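Local coordinates for protein actin depolymerization factor 2 (Plasmodium berghei, PDB 2XFA) that binds actin and probably promotes filament disassembly and turnover in the malaria parasite, at residues P80-T83 / V87-D90; Y18-L23 / R119-I124. All coordinates share one frame; numbering follows the deposited sequence.

Contact 1: residues P80-T83 / V87-D90; sequences PIPT and VLRD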
# COMPACT_ATOMS: atom_id res chain seq x y z
N PRO A 80 13.15 0.65 -0.69
CA PRO A 80 14.58 0.97 -0.80
C PRO A 80 15.01 0.97 -2.25
O PRO A 80 15.23 -0.10 -2.82
CB PRO A 80 15.26 -0.19 -0.05
CG PRO A 80 14.14 -1.03 0.56
CD PRO A 80 12.92 -0.74 -0.25
N ILE A 81 15.15 2.14 -2.84
CA ILE A 81 15.41 2.21 -4.27
C ILE A 81 16.66 3.00 -4.67
O ILE A 81 16.75 4.21 -4.44
CB ILE A 81 14.18 2.71 -5.04
CG1 ILE A 81 13.10 1.63 -5.03
CG2 ILE A 81 14.54 3.05 -6.47
CD1 ILE A 81 11.84 2.06 -5.71
N PRO A 82 17.63 2.31 -5.28
CA PRO A 82 18.88 2.95 -5.67
C PRO A 82 18.68 3.93 -6.82
O PRO A 82 17.96 3.64 -7.77
CB PRO A 82 19.74 1.77 -6.12
CG PRO A 82 18.77 0.74 -6.56
CD PRO A 82 17.58 0.89 -5.66
N THR A 83 19.31 5.09 -6.71
CA THR A 83 19.30 6.09 -7.77
C THR A 83 19.87 5.48 -9.05
O THR A 83 20.37 4.35 -9.03
CB THR A 83 20.11 7.35 -7.38
OG1 THR A 83 21.46 6.98 -7.05
CG2 THR A 83 19.48 8.05 -6.19
N VAL A 87 22.64 5.33 -4.90
CA VAL A 87 22.69 5.32 -3.44
C VAL A 87 21.29 5.12 -2.88
O VAL A 87 20.47 6.04 -2.89
CB VAL A 87 23.28 6.63 -2.89
CG1 VAL A 87 23.28 6.61 -1.36
CG2 VAL A 87 24.69 6.85 -3.42
N LEU A 88 21.01 3.91 -2.39
CA LEU A 88 19.68 3.54 -1.90
C LEU A 88 18.91 4.68 -1.24
O LEU A 88 19.17 5.03 -0.09
CB LEU A 88 19.76 2.35 -0.94
CG LEU A 88 19.79 0.94 -1.53
CD1 LEU A 88 19.84 -0.11 -0.43
CD2 LEU A 88 18.58 0.70 -2.43
N ARG A 89 17.97 5.25 -1.98
CA ARG A 89 17.08 6.25 -1.43
C ARG A 89 15.72 5.61 -1.20
O ARG A 89 15.21 4.91 -2.08
CB ARG A 89 16.92 7.41 -2.41
CG ARG A 89 18.22 8.08 -2.80
CD ARG A 89 18.88 8.76 -1.61
NE ARG A 89 19.16 10.17 -1.89
CZ ARG A 89 20.24 10.61 -2.53
NH1 ARG A 89 21.15 9.75 -2.98
NH2 ARG A 89 20.40 11.92 -2.74
N ASP A 90 15.15 5.85 -0.01
CA ASP A 90 13.82 5.35 0.34
C ASP A 90 12.72 6.19 -0.30
O ASP A 90 12.67 7.41 -0.10
CB ASP A 90 13.63 5.38 1.86
CG ASP A 90 14.49 4.36 2.57
OD1 ASP A 90 14.69 4.51 3.80
OD2 ASP A 90 14.97 3.41 1.91
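The distal end of the beta hairpin formed by strands 73-81 and 89-97 is closed here, where Ile81 and Arg89 make an antiparallel hydrogen-bonded pair. Ile81 N donates to Arg89 O at 2.9 Å, and Arg89 N returns a bond of the same length to Ile81 O. One residue further in, Pro80 and Asp90 form the non-hydrogen-bonded pair; OD2 of Asp90 lies 3.7 Å from CA of Pro80. Toward the turn the backbones draw closer, with Pro82 CA 3.9 Å from Leu88 CA. There the Leu88 methyl CD2 lies against the Pro82 ring, 3.4 Å from Pro82 CD and tighter than usual for two carbons; the two side chains run alongside each other. The same methyl also approaches Pro80 CB at 4.2 Å. Beyond the paired strands, Thr83 spreads its two branches. OG1, set between its backbone N and carbonyl carbon (chi1 57°), accepts the Val87 N-H and also bonds to Glu85 N within the turn, although its position is less certain. The methyl CG2 lies 3.6 Å from Arg89 CG, while the arginine chain bends at chi2 and chi3 and turns its guanidinium edge toward Val87 O, in plane but without a hydrogen bond. This is the loop end of an antiparallel beta hairpin joining neighbouring strands of the central ADF-homology sheet.

Contact 2: residues Y18-L23 / R119-I124; sequences YEFNRL and RKINGI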
# COMPACT_ATOMS: atom_id res chain seq x y z
N TYR A 18 -1.50 8.41 11.89
CA TYR A 18 -0.53 8.19 12.95
C TYR A 18 0.57 7.26 12.46
O TYR A 18 1.74 7.59 12.56
CB TYR A 18 -1.21 7.57 14.18
CG TYR A 18 -0.25 7.13 15.28
CD1 TYR A 18 0.48 8.06 16.01
CD2 TYR A 18 -0.11 5.78 15.60
CE1 TYR A 18 1.35 7.66 17.01
CE2 TYR A 18 0.75 5.37 16.62
CZ TYR A 18 1.48 6.32 17.31
OH TYR A 18 2.34 5.93 18.32
N GLU A 19 0.19 6.10 11.94
CA GLU A 19 1.17 5.10 11.54
C GLU A 19 1.95 5.51 10.30
O GLU A 19 3.16 5.27 10.20
CB GLU A 19 0.52 3.74 11.31
CG GLU A 19 -0.08 3.11 12.58
CD GLU A 19 0.96 2.84 13.67
OE1 GLU A 19 2.18 3.02 13.42
OE2 GLU A 19 0.55 2.43 14.78
N PHE A 20 1.27 6.11 9.34
CA PHE A 20 1.97 6.64 8.18
C PHE A 20 3.06 7.63 8.59
O PHE A 20 4.18 7.62 8.08
CB PHE A 20 1.02 7.32 7.21
CG PHE A 20 1.73 8.06 6.10
CD1 PHE A 20 2.33 7.36 5.06
CD2 PHE A 20 1.85 9.43 6.13
CE1 PHE A 20 3.01 8.04 4.05
CE2 PHE A 20 2.53 10.11 5.12
CZ PHE A 20 3.12 9.42 4.09
N ASN A 21 2.73 8.50 9.53
CA ASN A 21 3.74 9.46 10.00
C ASN A 21 4.91 8.75 10.70
O ASN A 21 6.06 9.12 10.51
CB ASN A 21 3.11 10.55 10.87
CG ASN A 21 2.33 11.58 10.05
OD1 ASN A 21 1.37 12.18 10.54
ND2 ASN A 21 2.75 11.80 8.81
N ARG A 22 4.61 7.71 11.47
CA ARG A 22 5.67 6.90 12.06
C ARG A 22 6.55 6.24 10.98
O ARG A 22 7.74 6.04 11.19
CB ARG A 22 5.09 5.85 13.02
CG ARG A 22 4.73 6.42 14.39
CD ARG A 22 3.84 5.48 15.20
NE ARG A 22 4.47 4.19 15.48
CZ ARG A 22 5.44 4.01 16.37
NH1 ARG A 22 5.90 5.04 17.06
NH2 ARG A 22 5.95 2.80 16.56
N LEU A 23 5.95 5.90 9.84
CA LEU A 23 6.67 5.33 8.69
C LEU A 23 7.52 6.38 7.98
O LEU A 23 8.70 6.16 7.72
CB LEU A 23 5.68 4.74 7.68
CG LEU A 23 6.25 4.20 6.36
CD1 LEU A 23 5.41 3.05 5.81
CD2 LEU A 23 6.37 5.30 5.33
N ARG A 119 -5.42 11.67 -0.02
CA ARG A 119 -5.34 13.11 0.13
C ARG A 119 -4.85 13.51 1.53
O ARG A 119 -4.56 14.67 1.77
CB ARG A 119 -6.70 13.76 -0.16
CG ARG A 119 -7.64 13.65 1.03
CD ARG A 119 -8.47 14.92 1.22
NE ARG A 119 -9.61 14.92 0.32
CZ ARG A 119 -10.64 14.09 0.44
NH1 ARG A 119 -10.64 13.19 1.42
NH2 ARG A 119 -11.65 14.14 -0.42
N LYS A 120 -4.79 12.56 2.46
CA LYS A 120 -4.28 12.83 3.81
C LYS A 120 -2.81 12.46 3.91
O LYS A 120 -2.17 12.70 4.93
CB LYS A 120 -5.03 12.01 4.85
CG LYS A 120 -6.38 12.55 5.27
CD LYS A 120 -7.34 12.57 4.11
CE LYS A 120 -8.75 12.92 4.56
NZ LYS A 120 -9.43 11.77 5.24
N ILE A 121 -2.28 11.84 2.87
CA ILE A 121 -0.97 11.22 2.91
C ILE A 121 -0.01 11.99 2.02
O ILE A 121 0.11 11.68 0.84
CB ILE A 121 -1.02 9.76 2.36
CG1 ILE A 121 -2.01 8.90 3.14
CG2 ILE A 121 0.32 9.10 2.45
CD1 ILE A 121 -2.26 7.59 2.49
N ASN A 122 0.68 12.96 2.59
CA ASN A 122 1.65 13.74 1.83
C ASN A 122 3.00 13.03 1.70
O ASN A 122 3.31 12.14 2.49
CB ASN A 122 1.81 15.12 2.48
CG ASN A 122 0.62 16.03 2.21
OD1 ASN A 122 -0.37 15.64 1.57
ND2 ASN A 122 0.71 17.27 2.69
N GLY A 123 3.78 13.37 0.69
CA GLY A 123 5.07 12.72 0.53
C GLY A 123 5.11 11.43 -0.30
O GLY A 123 6.17 10.83 -0.46
N ILE A 124 3.99 11.02 -0.88
CA ILE A 124 3.99 9.84 -1.77
C ILE A 124 4.83 10.04 -3.03
O ILE A 124 4.63 10.99 -3.80
CB ILE A 124 2.58 9.44 -2.21
CG1 ILE A 124 1.74 9.07 -0.99
CG2 ILE A 124 2.63 8.27 -3.21
CD1 ILE A 124 0.28 8.84 -1.34
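Apolar contact centres on Phe20, whose ring leaves helix 14-24 toward the loop that follows helix 104-118. Its CG is anti to the backbone N (chi1 171°), which extends the ring from the helix to meet Ile121. The branch methyl CG2 of Ile121 sits over one face in a CH-pi contact, 3.4 Å from the centroid of the Phe20 ring and 19° off its normal. This methyl is displaced toward the rim, and its closest ring atoms include CZ of Phe20, 3.3 Å from Ile121 CG2. The two side chains cross at a slant instead of lying alongside.

Polar contact falls at the ring's edge: Asn122 O lies near the ring plane, 3.2 Å from Phe20 CZ. No hydrogen bond spans the two segments. Around them, Ile76 of strand 73-81 touches both Phe20 and Ile121, while Tyr34 and Ile92 also meet Phe20 and Phe94 meets Ile121, placing the pair in the core between helix and sheet.

The ring thus offers its electron-rich face to a methyl and its slightly positive C-H edge to a carbonyl oxygen. The contact between these segments therefore probably rests on dispersion and weak C-H...O electrostatics.

In the fold
From the N terminus, the chain enters helix 14-24, which supplies the first side of contact 2, then runs through strands 31-37 and 41-48 and helix 56-65 to strand 73-81. There contact 1 closes a short loop, with three residues between its segments, and sends the chain back along strand 89-97. Helix 104-118 follows, and the loop after it completes contact 2, closing a span of 95 residues that encloses contact 1 entirely. Their centres are 19 Å apart and they do not touch. Contact 1 joins sheet neighbours at the surface; contact 2 ties helix 14-24 to the approach to strand 126-130 in the interior.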